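Local coordinates for protein Alpha/beta hydrolase (Legionella pneumophila subsp. pneumophila str. Philadelphia 1, PDB 4EZI) that is of unestablished function but has an alpha/beta-hydrolase fold and is probably a serine hydrolase, possibly acting as a triacylglycerol lipase, at residues L41-I46 and L63-I68; I59-V64 and V90-N95; V177-L182 and Y302-T307; K316-V321 and L349-A354; V321-A326 and I342-D347. All coordinates share one frame; numbering follows the deposited sequence.

Contact 1 (L41-I46 and L63-I68)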
# COMPACT_ATOMS: atom_id res chain seq x y z
N LEU A 41 -18.74 -12.65 3.66
CA LEU A 41 -18.59 -11.22 4.01
C LEU A 41 -19.70 -10.39 3.41
O LEU A 41 -20.19 -10.70 2.31
CB LEU A 41 -17.25 -10.65 3.48
CG LEU A 41 -16.01 -11.51 3.65
CD1 LEU A 41 -14.80 -10.82 3.03
CD2 LEU A 41 -15.78 -11.82 5.14
N GLN A 42 -20.08 -9.31 4.10
CA GLN A 42 -20.87 -8.22 3.52
C GLN A 42 -19.91 -7.09 3.13
O GLN A 42 -19.04 -6.70 3.93
CB GLN A 42 -21.90 -7.72 4.51
CG GLN A 42 -22.66 -6.42 4.08
CD GLN A 42 -23.59 -6.58 2.90
OE1 GLN A 42 -24.46 -7.44 2.91
NE2 GLN A 42 -23.44 -5.71 1.88
N LEU A 43 -20.08 -6.57 1.92
CA LEU A 43 -19.22 -5.54 1.38
C LEU A 43 -19.92 -4.19 1.29
O LEU A 43 -21.09 -4.12 0.90
CB LEU A 43 -18.79 -5.93 -0.05
CG LEU A 43 -18.14 -7.27 -0.29
CD1 LEU A 43 -17.69 -7.40 -1.75
CD2 LEU A 43 -16.98 -7.43 0.59
N TYR A 44 -19.14 -3.14 1.57
CA TYR A 44 -19.56 -1.76 1.43
C TYR A 44 -18.46 -0.97 0.75
O TYR A 44 -17.28 -1.11 1.09
CB TYR A 44 -19.83 -1.12 2.78
CG TYR A 44 -21.04 -1.68 3.49
CD1 TYR A 44 -22.31 -1.23 3.18
CD2 TYR A 44 -20.91 -2.65 4.47
CE1 TYR A 44 -23.43 -1.72 3.83
CE2 TYR A 44 -22.05 -3.18 5.10
CZ TYR A 44 -23.30 -2.71 4.76
OH TYR A 44 -24.41 -3.21 5.39
N LYS A 45 -18.85 -0.10 -0.19
CA LYS A 45 -17.96 0.95 -0.67
C LYS A 45 -18.30 2.22 0.09
O LYS A 45 -19.48 2.60 0.17
CB LYS A 45 -18.13 1.17 -2.19
CG LYS A 45 -17.42 2.42 -2.72
CD LYS A 45 -17.33 2.41 -4.26
CE LYS A 45 -18.60 2.73 -4.92
NZ LYS A 45 -18.86 4.13 -4.64
N ILE A 46 -17.27 2.86 0.66
CA ILE A 46 -17.49 4.07 1.42
C ILE A 46 -16.75 5.25 0.79
O ILE A 46 -15.76 5.09 0.10
CB ILE A 46 -17.10 3.90 2.92
CG1 ILE A 46 -15.58 3.86 3.16
CG2 ILE A 46 -17.75 2.66 3.53
CD1 ILE A 46 -15.22 3.82 4.67
N LEU A 63 -13.01 0.20 0.35
CA LEU A 63 -13.84 -0.95 0.61
C LEU A 63 -13.78 -1.34 2.08
O LEU A 63 -12.71 -1.36 2.69
CB LEU A 63 -13.34 -2.14 -0.21
CG LEU A 63 -14.26 -3.36 -0.28
CD1 LEU A 63 -15.52 -3.07 -1.10
CD2 LEU A 63 -13.51 -4.54 -0.87
N VAL A 64 -14.94 -1.72 2.63
CA VAL A 64 -15.02 -2.36 3.94
C VAL A 64 -15.75 -3.69 3.78
O VAL A 64 -16.82 -3.76 3.18
CB VAL A 64 -15.77 -1.50 4.98
CG1 VAL A 64 -15.80 -2.20 6.33
CG2 VAL A 64 -15.14 -0.12 5.07
N ALA A 65 -15.17 -4.76 4.31
CA ALA A 65 -15.74 -6.10 4.24
C ALA A 65 -15.88 -6.67 5.64
O ALA A 65 -14.91 -6.71 6.39
CB ALA A 65 -14.86 -7.01 3.40
N MSE A 66 -17.11 -7.06 6.00
CA MSE A 66 -17.47 -7.47 7.35
C MSE A 66 -17.88 -8.95 7.35
O MSE A 66 -18.92 -9.30 6.77
CB MSE A 66 -18.64 -6.63 7.88
CG MSE A 66 -18.27 -5.19 8.12
SE MSE A 66 -19.84 -4.09 8.51
CE MSE A 66 -18.99 -2.37 8.79
N PRO A 67 -17.12 -9.81 8.05
CA PRO A 67 -17.59 -11.19 8.26
C PRO A 67 -18.99 -11.22 8.87
O PRO A 67 -19.28 -10.52 9.84
CB PRO A 67 -16.55 -11.76 9.22
CG PRO A 67 -15.29 -11.00 8.94
CD PRO A 67 -15.76 -9.61 8.59
N ILE A 68 -19.84 -12.05 8.28
CA ILE A 68 -21.21 -12.22 8.73
C ILE A 68 -21.18 -13.40 9.77
O ILE A 68 -20.56 -14.43 9.56
CB ILE A 68 -22.16 -12.52 7.54
CG1 ILE A 68 -22.09 -11.41 6.47
CG2 ILE A 68 -23.60 -12.75 8.02
CD1 ILE A 68 -22.66 -11.86 5.09
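A65 and the two leucines L41 and L43 make the apolar centre: A65 CB lies 3.5 Å from L43 CD2 and 3.8 Å from L41 CD1. The second branch of L41 goes to the proline, with L41 CD2 3.7 Å from P67 CA. L41, L43, A65 and P67 share one face of the sheet, and L102 of helix 99-108 touches the first three. On the other face, V64 CG2 is 4.0 Å from I46 CD1, and M144 of helix 134-154 touches both residues. M66, a selenomethionine extended beyond CG, crosses Y44 at about a right angle. M66 SE is 4.2 Å from Y44 CE2; seen from the ring centroid it lies 69° off the normal, an oblique Met-aromatic contact.

Between these layers runs the backbone ladder. Q42 pairs with M66, and Y44 with V64, each through two N-H...O bonds of 2.9 Å between N and O atoms. All four are fairly straight, at least 157° at the hydrogen, and the pairing steps evenly from L41 with P67 to K45 with L63. At the polar edge the Q42 chain bends back at chi2 (68°), and Q42 NE2 donates to L43 O at 3.0 Å from above the carbonyl plane. K45 NZ forms a salt bridge with D123.

The alternation of hydrogen-bonded and non-hydrogen-bonded pairs is that of antiparallel strands, and because strands 41-51 and 57-67 follow one another directly in the chain they form a beta hairpin in the antiparallel N-terminal part of the alpha/beta-hydrolase sheet.

Contact 2 (I59-V64 and V90-N95)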
# COMPACT_ATOMS: atom_id res chain seq x y z
N ILE A 59 -12.76 14.11 -0.92
CA ILE A 59 -13.59 12.95 -0.55
C ILE A 59 -13.02 11.73 -1.27
O ILE A 59 -13.02 11.66 -2.50
CB ILE A 59 -15.10 13.16 -0.88
CG1 ILE A 59 -15.63 14.44 -0.24
CG2 ILE A 59 -15.89 11.94 -0.47
CD1 ILE A 59 -15.43 14.57 1.22
N ALA A 60 -12.53 10.78 -0.49
CA ALA A 60 -11.87 9.59 -1.01
C ALA A 60 -12.74 8.35 -0.78
O ALA A 60 -13.76 8.43 -0.11
CB ALA A 60 -10.49 9.45 -0.33
N SER A 61 -12.34 7.23 -1.38
CA SER A 61 -13.15 6.01 -1.35
C SER A 61 -12.34 4.79 -0.91
O SER A 61 -11.11 4.81 -0.92
CB SER A 61 -13.79 5.78 -2.73
OG SER A 61 -12.84 5.76 -3.79
N GLY A 62 -13.03 3.72 -0.56
CA GLY A 62 -12.42 2.45 -0.26
C GLY A 62 -13.46 1.41 0.04
O GLY A 62 -14.68 1.69 -0.05
N LEU A 63 -13.01 0.20 0.35
CA LEU A 63 -13.84 -0.95 0.61
C LEU A 63 -13.78 -1.34 2.08
O LEU A 63 -12.71 -1.36 2.69
CB LEU A 63 -13.34 -2.14 -0.21
CG LEU A 63 -14.26 -3.36 -0.28
CD1 LEU A 63 -15.52 -3.07 -1.10
CD2 LEU A 63 -13.51 -4.54 -0.87
N VAL A 64 -14.94 -1.72 2.63
CA VAL A 64 -15.02 -2.36 3.94
C VAL A 64 -15.75 -3.69 3.78
O VAL A 64 -16.82 -3.76 3.18
CB VAL A 64 -15.77 -1.50 4.98
CG1 VAL A 64 -15.80 -2.20 6.33
CG2 VAL A 64 -15.14 -0.12 5.07
N VAL A 90 -9.03 -0.71 -8.07
CA VAL A 90 -8.81 -0.41 -6.67
C VAL A 90 -9.87 -1.15 -5.85
O VAL A 90 -10.92 -1.53 -6.39
CB VAL A 90 -8.82 1.12 -6.36
CG1 VAL A 90 -7.57 1.78 -6.98
CG2 VAL A 90 -10.13 1.78 -6.82
N PRO A 91 -9.63 -1.32 -4.54
CA PRO A 91 -10.49 -2.20 -3.75
C PRO A 91 -11.99 -1.86 -3.74
O PRO A 91 -12.80 -2.77 -3.66
CB PRO A 91 -9.87 -2.13 -2.34
CG PRO A 91 -8.41 -1.94 -2.65
CD PRO A 91 -8.41 -0.96 -3.80
N SER A 92 -12.37 -0.59 -3.82
CA SER A 92 -13.78 -0.27 -3.78
C SER A 92 -14.57 -0.85 -4.95
O SER A 92 -15.80 -0.92 -4.87
CB SER A 92 -14.00 1.24 -3.75
OG SER A 92 -13.57 1.87 -4.94
N ARG A 93 -13.88 -1.26 -6.02
CA ARG A 93 -14.54 -1.93 -7.14
C ARG A 93 -14.63 -3.44 -6.96
O ARG A 93 -15.36 -4.10 -7.69
CB ARG A 93 -13.87 -1.60 -8.48
CG ARG A 93 -14.17 -0.23 -9.03
CD ARG A 93 -13.58 0.92 -8.25
NE ARG A 93 -13.88 2.18 -8.93
CZ ARG A 93 -14.46 3.24 -8.40
NH1 ARG A 93 -14.75 3.31 -7.12
NH2 ARG A 93 -14.69 4.29 -9.17
N ASN A 94 -13.85 -3.98 -6.03
CA ASN A 94 -13.77 -5.41 -5.81
C ASN A 94 -13.83 -6.27 -7.08
O ASN A 94 -14.71 -7.12 -7.23
CB ASN A 94 -14.80 -5.91 -4.78
CG ASN A 94 -14.47 -7.33 -4.32
OD1 ASN A 94 -13.30 -7.62 -4.05
ND2 ASN A 94 -15.47 -8.19 -4.20
N ASN A 95 -12.83 -6.09 -7.94
CA ASN A 95 -12.69 -6.95 -9.07
C ASN A 95 -11.99 -8.26 -8.64
O ASN A 95 -11.60 -8.43 -7.48
CB ASN A 95 -11.97 -6.25 -10.23
CG ASN A 95 -10.56 -5.86 -9.92
OD1 ASN A 95 -9.87 -6.51 -9.14
ND2 ASN A 95 -10.10 -4.79 -10.55
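L63, P91 and S92 carry most of the contact, in which the 3-10 turn 91-93 packs against strand 57-67 of the alpha/beta-hydrolase sheet. The turn belongs to the loop between strand 74-80 and helix 99-108.

L63 meets the backbone of the turn rather than its tips. Its CG is anti to the backbone N (chi1 -168°), which sets CG 3.7 Å from P91 O. With P91 O also 3.4 Å from L63 CD2 and 3.5 Å from L63 CB, the whole leucine side chain gathers round this oxygen. That oxygen is engaged within the turn, where it accepts N94 N at 2.9 Å. The proline ring adds a looser apolar contact, P91 CB to L63 CB at 4.1 Å.

S92 CB rests against the neighbouring peptide, 3.8 Å from G62 O. No direct hydrogen bond crosses between the segments. Instead S92 OG and S61 OG are each hydrogen-bonded to OD2 of D117, which therefore joins loop and strand as a shared partner. S61 OG has a further bond, to the backbone N of D123.

R93 secures the serine from its own side of the contact. R93 NH1, which also forms a salt bridge with D123, donates to S92 OG at 2.9 Å, with an N-H...O angle of 149°.

Contact 3 (V177-L182 and Y302-T307)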
# COMPACT_ATOMS: atom_id res chain seq x y z
N VAL A 177 4.21 4.30 6.79
CA VAL A 177 3.94 5.71 7.09
C VAL A 177 2.63 5.89 7.87
O VAL A 177 2.53 6.76 8.75
CB VAL A 177 4.05 6.63 5.84
CG1 VAL A 177 5.47 6.55 5.28
CG2 VAL A 177 2.98 6.31 4.78
N MSE A 178 1.65 5.03 7.62
CA MSE A 178 0.43 4.99 8.42
C MSE A 178 0.77 4.64 9.88
O MSE A 178 0.26 5.28 10.80
CB MSE A 178 -0.50 3.93 7.83
CG MSE A 178 -1.78 3.74 8.61
SE MSE A 178 -2.82 2.30 7.86
CE MSE A 178 -4.39 2.64 8.92
N PHE A 179 1.56 3.61 10.07
CA PHE A 179 2.00 3.19 11.41
C PHE A 179 2.70 4.33 12.16
O PHE A 179 2.37 4.64 13.31
CB PHE A 179 2.93 2.01 11.20
CG PHE A 179 3.44 1.32 12.46
CD1 PHE A 179 2.76 1.31 13.68
CD2 PHE A 179 4.62 0.61 12.36
CE1 PHE A 179 3.28 0.59 14.76
CE2 PHE A 179 5.11 -0.13 13.42
CZ PHE A 179 4.44 -0.12 14.63
N GLU A 180 3.63 5.01 11.48
CA GLU A 180 4.35 6.11 12.06
C GLU A 180 3.40 7.21 12.50
O GLU A 180 3.52 7.76 13.61
CB GLU A 180 5.40 6.63 11.06
CG GLU A 180 6.22 7.77 11.57
CD GLU A 180 7.21 8.27 10.56
OE1 GLU A 180 6.88 8.25 9.35
OE2 GLU A 180 8.31 8.70 10.96
N MSE A 181 2.47 7.57 11.63
CA MSE A 181 1.54 8.65 11.90
C MSE A 181 0.53 8.29 12.98
O MSE A 181 0.16 9.16 13.78
CB MSE A 181 0.84 9.09 10.62
CG MSE A 181 -0.03 10.33 10.78
SE MSE A 181 -0.84 10.95 9.13
CE MSE A 181 0.73 11.78 8.29
N LEU A 182 0.09 7.05 13.02
CA LEU A 182 -0.76 6.60 14.13
C LEU A 182 -0.05 6.76 15.48
O LEU A 182 -0.61 7.30 16.43
CB LEU A 182 -1.22 5.16 13.94
CG LEU A 182 -2.34 4.93 12.91
CD1 LEU A 182 -2.54 3.44 12.71
CD2 LEU A 182 -3.64 5.63 13.33
N TYR A 302 12.03 4.90 8.24
CA TYR A 302 12.45 3.67 8.88
C TYR A 302 13.23 3.95 10.15
O TYR A 302 13.97 3.09 10.61
CB TYR A 302 13.24 2.80 7.90
CG TYR A 302 14.37 3.52 7.22
CD1 TYR A 302 15.60 3.63 7.84
CD2 TYR A 302 14.21 4.12 5.96
CE1 TYR A 302 16.65 4.33 7.25
CE2 TYR A 302 15.27 4.82 5.36
CZ TYR A 302 16.48 4.92 6.02
OH TYR A 302 17.54 5.61 5.45
N ASP A 303 13.01 5.13 10.73
CA ASP A 303 13.74 5.54 11.93
C ASP A 303 12.81 6.16 12.96
O ASP A 303 13.01 7.29 13.42
CB ASP A 303 14.84 6.53 11.55
CG ASP A 303 15.83 6.79 12.68
OD1 ASP A 303 16.04 5.89 13.54
OD2 ASP A 303 16.41 7.90 12.70
N PHE A 304 11.78 5.41 13.33
CA PHE A 304 10.87 5.78 14.40
C PHE A 304 10.66 4.56 15.27
O PHE A 304 10.90 3.43 14.86
CB PHE A 304 9.54 6.31 13.86
CG PHE A 304 8.73 5.30 13.07
CD1 PHE A 304 8.93 5.17 11.71
CD2 PHE A 304 7.77 4.50 13.70
CE1 PHE A 304 8.18 4.24 10.97
CE2 PHE A 304 7.03 3.59 12.96
CZ PHE A 304 7.22 3.47 11.61
N LYS A 305 10.25 4.80 16.52
CA LYS A 305 9.99 3.73 17.45
C LYS A 305 8.68 3.03 17.12
O LYS A 305 7.62 3.66 17.16
CB LYS A 305 9.93 4.27 18.88
CG LYS A 305 9.72 3.19 19.94
CD LYS A 305 9.67 3.77 21.35
CE LYS A 305 9.49 2.68 22.38
NZ LYS A 305 9.08 3.23 23.72
N PRO A 306 8.75 1.72 16.81
CA PRO A 306 7.49 1.01 16.57
C PRO A 306 6.72 0.83 17.86
O PRO A 306 7.33 0.60 18.93
CB PRO A 306 7.94 -0.35 16.05
CG PRO A 306 9.34 -0.21 15.68
CD PRO A 306 9.91 0.88 16.52
N THR A 307 5.41 0.96 17.78
CA THR A 307 4.52 0.82 18.94
C THR A 307 3.69 -0.47 18.86
O THR A 307 2.67 -0.62 19.54
CB THR A 307 3.60 2.04 19.04
OG1 THR A 307 2.90 2.18 17.79
CG2 THR A 307 4.41 3.32 19.37
O HOH W 1 11.37 7.66 10.30
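E180 and F304 form the centre of this contact, in which loop 302-307 packs against helix 170-185. In the alpha/beta-hydrolase fold this is the helix that follows the presumed nucleophile elbow, and the loop leads into strand 310-314.

Early in the loop, D303 reaches the helix through a water: D303 N donates to it at 3.0 Å, and the water makes a weak bond to E180 OE2. The other carboxylate oxygen, E180 OE1, is hydrogen-bonded to ND1 of H301.

F304 comes next. Its CG stands between the backbone N and the carbonyl carbon (chi1 63°), and the ring beyond it lies flat against the glutamate. E180 CB is 3.7 Å from the ring centroid and nearly on the normal, a CH-pi contact over the centre of one face. The extended E180 chain continues across the ring to a carboxylate stacked on it, the two planes 26° apart. The edge of the same F304 ring points toward the face of F179 in an offset edge-to-face pair, with centroids 5.7 Å apart and planes at 81°. F333 of helix 323-334 makes a further edge-to-face contact with F304.

P306 follows, its CB 3.8 Å from F179 CZ. At T307 the side chain and F179 slide past each other in opposite directions, with T307 N 3.5 Å from F179 CZ and T307 OG1 3.4 Å from F179 CE1.

Contact 4 (K316-V321 and L349-A354)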
# COMPACT_ATOMS: atom_id res chain seq x y z
N LYS A 316 14.16 -11.98 -1.27
CA LYS A 316 15.50 -11.68 -1.75
C LYS A 316 15.61 -11.78 -3.27
O LYS A 316 16.57 -11.27 -3.86
CB LYS A 316 16.56 -12.54 -1.04
CG LYS A 316 16.75 -12.16 0.41
CD LYS A 316 17.67 -13.11 1.14
CE LYS A 316 17.93 -12.67 2.56
NZ LYS A 316 18.91 -13.59 3.21
N GLY A 317 14.60 -12.37 -3.91
CA GLY A 317 14.52 -12.37 -5.38
C GLY A 317 13.93 -11.13 -5.99
O GLY A 317 13.76 -11.05 -7.19
N ASP A 318 13.58 -10.15 -5.17
CA ASP A 318 12.89 -8.96 -5.69
C ASP A 318 13.77 -8.18 -6.66
O ASP A 318 14.89 -7.82 -6.29
CB ASP A 318 12.47 -8.05 -4.53
CG ASP A 318 11.18 -7.31 -4.83
OD1 ASP A 318 11.10 -6.67 -5.90
OD2 ASP A 318 10.23 -7.41 -4.03
N ARG A 319 13.24 -7.93 -7.85
CA ARG A 319 13.87 -7.07 -8.84
C ARG A 319 13.14 -5.74 -8.99
O ARG A 319 13.48 -4.95 -9.86
CB ARG A 319 14.04 -7.79 -10.18
CG ARG A 319 14.81 -9.10 -10.12
CD ARG A 319 16.08 -9.02 -9.32
NE ARG A 319 17.00 -7.97 -9.71
CZ ARG A 319 18.06 -7.56 -8.99
NH1 ARG A 319 18.33 -8.11 -7.80
NH2 ARG A 319 18.84 -6.58 -9.44
N ASP A 320 12.12 -5.51 -8.15
CA ASP A 320 11.37 -4.25 -8.20
C ASP A 320 11.76 -3.27 -7.11
O ASP A 320 11.82 -2.06 -7.37
CB ASP A 320 9.87 -4.47 -8.07
CG ASP A 320 9.22 -5.07 -9.30
OD1 ASP A 320 9.86 -5.85 -10.02
OD2 ASP A 320 8.04 -4.73 -9.52
N VAL A 321 11.98 -3.77 -5.89
CA VAL A 321 12.41 -2.97 -4.76
C VAL A 321 13.55 -3.70 -4.04
O VAL A 321 13.53 -4.93 -3.94
CB VAL A 321 11.27 -2.64 -3.77
CG1 VAL A 321 10.20 -1.77 -4.44
CG2 VAL A 321 10.69 -3.88 -3.26
N LEU A 349 12.21 -15.89 -5.99
CA LEU A 349 10.89 -15.45 -6.46
C LEU A 349 10.91 -13.94 -6.61
O LEU A 349 11.44 -13.23 -5.75
CB LEU A 349 9.78 -15.85 -5.51
CG LEU A 349 9.49 -17.35 -5.38
CD1 LEU A 349 8.40 -17.54 -4.35
CD2 LEU A 349 9.16 -17.97 -6.75
N ASP A 350 10.34 -13.45 -7.70
CA ASP A 350 10.32 -12.01 -7.98
C ASP A 350 9.18 -11.31 -7.23
O ASP A 350 8.46 -11.91 -6.44
CB ASP A 350 10.35 -11.75 -9.48
CG ASP A 350 9.04 -12.02 -10.18
OD1 ASP A 350 7.96 -11.98 -9.56
OD2 ASP A 350 9.11 -12.23 -11.42
N HIS A 351 9.08 -10.00 -7.42
CA HIS A 351 8.12 -9.18 -6.68
C HIS A 351 6.69 -9.67 -6.84
O HIS A 351 5.86 -9.57 -5.93
CB HIS A 351 8.23 -7.75 -7.21
CG HIS A 351 7.55 -6.68 -6.38
ND1 HIS A 351 7.97 -6.33 -5.12
CD2 HIS A 351 6.54 -5.82 -6.69
CE1 HIS A 351 7.26 -5.29 -4.69
NE2 HIS A 351 6.40 -4.95 -5.63
N VAL A 352 6.36 -10.14 -8.03
CA VAL A 352 5.02 -10.62 -8.31
C VAL A 352 4.81 -12.05 -7.82
O VAL A 352 3.84 -12.37 -7.13
CB VAL A 352 4.70 -10.49 -9.81
CG1 VAL A 352 3.31 -11.02 -10.11
CG2 VAL A 352 4.87 -9.04 -10.26
N GLN A 353 5.74 -12.92 -8.17
CA GLN A 353 5.64 -14.31 -7.78
C GLN A 353 5.58 -14.50 -6.26
O GLN A 353 4.93 -15.43 -5.76
CB GLN A 353 6.83 -15.10 -8.31
CG GLN A 353 6.95 -15.13 -9.83
CD GLN A 353 8.33 -15.56 -10.32
OE1 GLN A 353 9.36 -15.30 -9.68
NE2 GLN A 353 8.35 -16.21 -11.47
N ALA A 354 6.32 -13.67 -5.53
CA ALA A 354 6.40 -13.78 -4.08
C ALA A 354 5.13 -13.33 -3.38
O ALA A 354 4.96 -13.63 -2.20
CB ALA A 354 7.60 -13.00 -3.55
O HOH W 2 10.75 -8.40 -9.30
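The imidazole of H351 has D320 over one face and D318 at its edge. H351 CG is anti to the backbone N (chi1 -167°). D320 CB lies 3.9 Å from the ring centroid, a CH-pi contact offset toward the rim. The D320 carboxylate lies 23° from the ring plane, with OD2 3.4 Å from H351 CD2; R217 and Y221 hold this oxygen. V321 CG2 approaches obliquely, 4.0 Å from H351 CE1.

At the edge, H351 ND1 donates to D318 OD2 at 2.7 Å. The bond is nearly straight (166°), lies close to the ring plane and uses the syn lone pair of the carboxylate, whose own plane is well turned from the imidazole. D318 OD1 is gripped by two backbone donors, D320 N at 2.7 Å and V321 N at 3.0 Å. The first closes an Asx turn, and together they fix the rotation of the carboxylate. A water accepts from R319 N and H351 N and donates to D320 OD1, tying the loops together.

On the far side of the imidazole from ND1, H351 NE2 is hydrogen-bonded to OG of S169. This Asp-His-Ser chain has the geometry of a catalytic triad, consistent with a serine hydrolase in which D318 orients the histidine and the loop backbone orients D318.

Contact 5 (V321-A326 and I342-D347)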
# COMPACT_ATOMS: atom_id res chain seq x y z
N VAL A 321 11.98 -3.77 -5.89
CA VAL A 321 12.41 -2.97 -4.76
C VAL A 321 13.55 -3.70 -4.04
O VAL A 321 13.53 -4.93 -3.94
CB VAL A 321 11.27 -2.64 -3.77
CG1 VAL A 321 10.20 -1.77 -4.44
CG2 VAL A 321 10.69 -3.88 -3.26
N PRO A 322 14.56 -2.97 -3.56
CA PRO A 322 15.78 -3.61 -3.11
C PRO A 322 15.62 -4.26 -1.75
O PRO A 322 15.28 -3.60 -0.76
CB PRO A 322 16.78 -2.45 -3.03
CG PRO A 322 15.95 -1.25 -2.80
CD PRO A 322 14.67 -1.50 -3.56
N TYR A 323 15.92 -5.54 -1.67
CA TYR A 323 15.89 -6.24 -0.39
C TYR A 323 16.88 -5.63 0.59
O TYR A 323 16.64 -5.63 1.80
CB TYR A 323 16.11 -7.75 -0.56
CG TYR A 323 15.64 -8.50 0.67
CD1 TYR A 323 14.31 -8.87 0.79
CD2 TYR A 323 16.49 -8.79 1.71
CE1 TYR A 323 13.83 -9.52 1.88
CE2 TYR A 323 16.00 -9.45 2.86
CZ TYR A 323 14.66 -9.80 2.93
OH TYR A 323 14.17 -10.45 4.04
N ALA A 324 18.00 -5.09 0.08
CA ALA A 324 18.96 -4.39 0.93
C ALA A 324 18.30 -3.24 1.70
O ALA A 324 18.72 -2.91 2.80
CB ALA A 324 20.16 -3.88 0.13
N GLY A 325 17.28 -2.62 1.12
CA GLY A 325 16.56 -1.58 1.84
C GLY A 325 15.81 -2.14 3.05
O GLY A 325 15.80 -1.54 4.12
N ALA A 326 15.21 -3.31 2.89
CA ALA A 326 14.51 -3.96 4.01
C ALA A 326 15.50 -4.30 5.12
O ALA A 326 15.21 -4.11 6.31
CB ALA A 326 13.78 -5.21 3.54
N ILE A 342 12.53 -9.67 10.42
CA ILE A 342 12.66 -9.60 8.98
C ILE A 342 12.59 -11.03 8.43
O ILE A 342 13.12 -11.97 9.02
CB ILE A 342 13.98 -8.89 8.54
CG1 ILE A 342 13.98 -8.69 7.02
CG2 ILE A 342 15.26 -9.62 9.03
CD1 ILE A 342 15.15 -7.82 6.53
N LYS A 343 11.87 -11.19 7.32
CA LYS A 343 11.67 -12.48 6.70
C LYS A 343 11.70 -12.36 5.18
O LYS A 343 11.02 -11.50 4.61
CB LYS A 343 10.31 -13.06 7.13
CG LYS A 343 9.86 -14.28 6.40
CD LYS A 343 10.65 -15.51 6.73
CE LYS A 343 10.02 -16.73 6.04
NZ LYS A 343 10.85 -17.95 6.18
N SER A 344 12.46 -13.25 4.57
CA SER A 344 12.45 -13.47 3.12
C SER A 344 11.76 -14.78 2.83
O SER A 344 12.10 -15.83 3.41
CB SER A 344 13.88 -13.53 2.56
OG SER A 344 13.84 -13.89 1.19
N VAL A 345 10.81 -14.74 1.89
CA VAL A 345 10.08 -15.92 1.50
C VAL A 345 10.79 -16.74 0.41
O VAL A 345 10.35 -17.88 0.13
CB VAL A 345 8.64 -15.59 1.01
CG1 VAL A 345 7.88 -14.90 2.10
CG2 VAL A 345 8.65 -14.75 -0.27
N SER A 346 11.87 -16.22 -0.17
CA SER A 346 12.58 -16.89 -1.26
C SER A 346 13.87 -16.16 -1.56
O SER A 346 13.96 -14.94 -1.37
CB SER A 346 11.72 -16.86 -2.54
OG SER A 346 12.35 -17.54 -3.63
N ASP A 347 14.86 -16.90 -2.07
CA ASP A 347 16.04 -16.28 -2.63
C ASP A 347 15.84 -15.81 -4.09
O ASP A 347 16.65 -15.02 -4.59
CB ASP A 347 17.23 -17.24 -2.59
CG ASP A 347 17.86 -17.37 -1.22
OD1 ASP A 347 17.61 -16.52 -0.33
OD2 ASP A 347 18.65 -18.34 -1.04
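In Y323, CG is anti to the backbone N (chi1 -162°), and in I342 CG1 is likewise anti (chi1 -173°), with chi2 carrying CD1 on in an extended chain. Both side chains leave their backbones toward the opposite segment, and they meet tip to tip. Y323 OH is 3.5 Å from I342 CG1, while I342 CD1 lies 4.1 Å from Y323 CE2, oblique to the ring. The same methyl reaches the next turn of the helix: I342 CD1 is 4.2 Å from A326 CB and 3.7 Å from A326 O.

Beyond the isoleucine, the tyrosine hydroxyl rests on the strand backbone. Y323 OH is 3.3 Å from K343 C, and 3.4 Å from S344 CB. Its separation from S344 N is similar, but the angle is too poor for a hydrogen bond. The clear part of the contact is apolar, made by the ring and by I342. S344 OG is occupied elsewhere: it is hydrogen-bonded to the backbone N of K316 and weakly accepts S346 N at 3.3 Å. The K316 side chain also touches Y323.

K343 points away from helix 323-334 and touches E361 of helix 355-370, so the strand is flanked by both helices. Strand 340-344 is the outermost parallel strand at this end of the sheet. Its packing against the first turn of helix 323-334 is that of a beta-alpha-beta crossover, strand 310-314, helix 323-334 and strand 340-344, in the C-terminal half of the alpha/beta-hydrolase fold.

In the fold
Contacts 1 and 2 adjoin: their centres are 10 Å apart, they share L63 and V64, and I46 N lies 2.9 Å from G62 O between them. Contacts 4 and 5 likewise touch, contact 5 on the strand at the far edge of the sheet and contact 4 in the loops beside it, with centres 8 Å apart, V321 in common and K316 N 3.1 Å from S344 OG. Centres of contacts 1 and 5 are 32 Å apart. Contact 3 touches neither pair: its nearest atoms are about 6 Å from contact 5 and 11 Å from contacts 1 and 2. Contact 4 holds the likely catalytic histidine and aspartate, and a bound di(hydroxyethyl)ether lies about 4 Å from the V321 side chain.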